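Local coordinates for putative uncharacterized protein (Enterobacter cloacae, PDB 4HFK) that probably neutralises a type VI secretion amidase effector as its cognate immunity protein, at residues N17-Q20 against N21-G25. Sequence-based numbering, arbitrary orientation.
Sequences NWVQ and NRCIG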
ATOM      1  N   ASN B  17      -4.500  -6.753  -0.029  1.00  5.38           N
ATOM      2  CA  ASN B  17      -4.584  -5.391  -0.529  1.00  7.78           C
ATOM      3  C   ASN B  17      -5.822  -4.671  -0.001  1.00  8.69           C
ATOM      4  O   ASN B  17      -5.757  -3.481   0.317  1.00 10.38           O
ATOM      5  CB  ASN B  17      -4.507  -5.382  -2.064  1.00  7.30           C
ATOM      6  CG  ASN B  17      -3.158  -5.898  -2.568  1.00 12.58           C
ATOM      7  OD1 ASN B  17      -2.193  -5.953  -1.800  1.00 10.27           O
ATOM      8  ND2 ASN B  17      -3.090  -6.290  -3.844  1.00  8.61           N
ATOM      9  N   TRP B  18      -6.939  -5.387   0.121  1.00  5.50           N
ATOM     10  CA  TRP B  18      -8.095  -4.826   0.809  1.00  6.82           C
ATOM     11  C   TRP B  18      -7.703  -4.370   2.213  1.00  6.66           C
ATOM     12  O   TRP B  18      -7.963  -3.220   2.604  1.00  6.19           O
ATOM     13  CB  TRP B  18      -9.263  -5.820   0.889  1.00  5.34           C
ATOM     14  CG  TRP B  18     -10.488  -5.211   1.569  1.00  5.72           C
ATOM     15  CD1 TRP B  18     -11.475  -4.461   0.976  1.00  6.63           C
ATOM     16  CD2 TRP B  18     -10.824  -5.278   2.968  1.00  7.13           C
ATOM     17  NE1 TRP B  18     -12.412  -4.076   1.920  1.00  7.09           N
ATOM     18  CE2 TRP B  18     -12.037  -4.566   3.144  1.00  8.60           C
ATOM     19  CE3 TRP B  18     -10.235  -5.890   4.079  1.00  5.47           C
ATOM     20  CZ2 TRP B  18     -12.655  -4.436   4.397  1.00  5.34           C
ATOM     21  CZ3 TRP B  18     -10.856  -5.769   5.318  1.00  9.08           C
ATOM     22  CH2 TRP B  18     -12.057  -5.045   5.463  1.00  9.78           C
ATOM     23  N   VAL B  19      -7.070  -5.263   2.966  1.00  5.61           N
ATOM     24  CA  VAL B  19      -6.689  -4.955   4.347  1.00  7.19           C
ATOM     25  C   VAL B  19      -5.741  -3.757   4.390  1.00  8.02           C
ATOM     26  O   VAL B  19      -5.905  -2.850   5.219  1.00  8.23           O
ATOM     27  CB  VAL B  19      -6.015  -6.157   5.052  1.00  6.34           C
ATOM     28  CG1 VAL B  19      -5.431  -5.729   6.408  1.00  8.89           C
ATOM     29  CG2 VAL B  19      -7.011  -7.304   5.237  1.00  5.97           C
ATOM     30  N   GLN B  20      -4.752  -3.754   3.495  1.00  6.86           N
ATOM     31  CA  GLN B  20      -3.762  -2.675   3.470  1.00  9.43           C
ATOM     32  C   GLN B  20      -4.410  -1.332   3.127  1.00  9.05           C
ATOM     33  O   GLN B  20      -4.172  -0.327   3.802  1.00  7.91           O
ATOM     34  CB  GLN B  20      -2.640  -2.986   2.470  1.00 10.87           C
ATOM     35  CG  GLN B  20      -1.330  -2.234   2.766  1.00 12.94           C
ATOM     36  CD  GLN B  20      -0.950  -1.235   1.685  1.00 13.79           C
ATOM     37  OE1 GLN B  20      -1.746  -0.933   0.799  1.00 14.80           O
ATOM     38  NE2 GLN B  20       0.280  -0.724   1.751  1.00 14.32           N
ATOM     39  N   ASN B  21      -5.224  -1.318   2.077  1.00  7.87           N
ATOM     40  CA  ASN B  21      -5.860  -0.080   1.631  1.00 10.09           C
ATOM     41  C   ASN B  21      -6.787   0.463   2.709  1.00 10.02           C
ATOM     42  O   ASN B  21      -6.836   1.667   2.964  1.00 13.70           O
ATOM     43  CB  ASN B  21      -6.651  -0.303   0.344  1.00  7.85           C
ATOM     44  CG  ASN B  21      -5.767  -0.466  -0.875  1.00 10.79           C
ATOM     45  OD1 ASN B  21      -6.274  -0.535  -1.999  1.00 12.26           O
ATOM     46  ND2 ASN B  21      -4.445  -0.545  -0.670  1.00  7.89           N
ATOM     47  N   ARG B  22      -7.522  -0.433   3.350  1.00  9.35           N
ATOM     48  CA  ARG B  22      -8.388  -0.040   4.449  1.00  9.58           C
ATOM     49  C   ARG B  22      -7.590   0.496   5.654  1.00 13.41           C
ATOM     50  O   ARG B  22      -8.012   1.455   6.315  1.00 10.10           O
ATOM     51  CB  ARG B  22      -9.271  -1.212   4.862  1.00 11.31           C
ATOM     52  CG  ARG B  22     -10.162  -0.890   6.020  1.00 15.31           C
ATOM     53  CD  ARG B  22     -11.548  -1.457   5.802  1.00 20.11           C
ATOM     54  NE  ARG B  22     -12.413  -1.142   6.934  1.00 19.34           N
ATOM     55  CZ  ARG B  22     -13.345  -0.195   6.914  1.00 16.24           C
ATOM     56  NH1 ARG B  22     -13.550   0.517   5.811  1.00 12.24           N
ATOM     57  NH2 ARG B  22     -14.082   0.020   7.992  1.00 18.77           N
ATOM     58  N   CYS B  23      -6.441  -0.110   5.944  1.00  9.65           N
ATOM     59  CA  CYS B  23      -5.577   0.425   6.998  1.00 11.34           C
ATOM     60  C   CYS B  23      -5.130   1.846   6.676  1.00  9.70           C
ATOM     61  O   CYS B  23      -5.160   2.724   7.540  1.00 11.62           O
ATOM     62  CB  CYS B  23      -4.332  -0.437   7.192  1.00 12.96           C
ATOM     63  SG  CYS B  23      -4.595  -1.937   8.091  1.00 18.18           S
ATOM     64  N   ILE B  24      -4.694   2.060   5.438  1.00  9.27           N
ATOM     65  CA  ILE B  24      -4.279   3.392   4.991  1.00  9.76           C
ATOM     66  C   ILE B  24      -5.396   4.400   5.225  1.00 12.53           C
ATOM     67  O   ILE B  24      -5.145   5.513   5.685  1.00 11.31           O
ATOM     68  CB  ILE B  24      -3.867   3.379   3.510  1.00 11.90           C
ATOM     69  CG1 ILE B  24      -2.567   2.580   3.347  1.00 10.83           C
ATOM     70  CG2 ILE B  24      -3.666   4.798   2.993  1.00  9.49           C
ATOM     71  CD1 ILE B  24      -2.180   2.292   1.911  1.00  9.27           C
ATOM     72  N   GLY B  25      -6.631   3.992   4.940  1.00  8.92           N
ATOM     73  CA  GLY B  25      -7.790   4.839   5.153  1.00  9.45           C
ATOM     74  C   GLY B  25      -7.987   5.196   6.615  1.00 17.84           C
ATOM     75  O   GLY B  25      -8.417   6.306   6.941  1.00 16.56           O
TER
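W18 and R22, one turn apart on helix 11-27, run side by side and point the same way. The methylene CD of R22 rests 3.5 Å from CZ2 at the six-membered end of the W18 indole, and the ring and guanidinium planes are only 15° apart. With chi1 near 180° in both (-178° and 178°), the two chains leave the helix in the same direction, and R22 then bends at chi2. The arginine's charged end is salt-bridged through NE to D59 and also reaches, through NH2, the backbone of a chain of another protein; F55 and the W18 ring meet edge-to-face. On another flank, the Q20 side chain, bent at chi2, runs at a slant to those of N21 and I24. Its OE1 accepts a weak, poorly aligned bond from N21 ND2 (3.1 Å, N-H...O 123°), the two amide planes being turned 48° apart, and lies 3.4 Å from the methyl CD1 of I24. Its NE2 bonds T84 OG1 and OE1 of Q20 of the second subunit. Between these flanks V19 CG1 touches C23 SG at 4.2 Å, beside I62 of helix 52-66. Four i to i+4 backbone bonds, from N21 N to N17 O (2.8 Å) through I24 N to Q20 O (2.9 Å), hold the turn. This is regular i to i+4 packing within an alpha-helix, here in the central helix of an all-helical fold, with W18 and R22 touching a chain of another protein and Q20, N21 and I24 the second subunit.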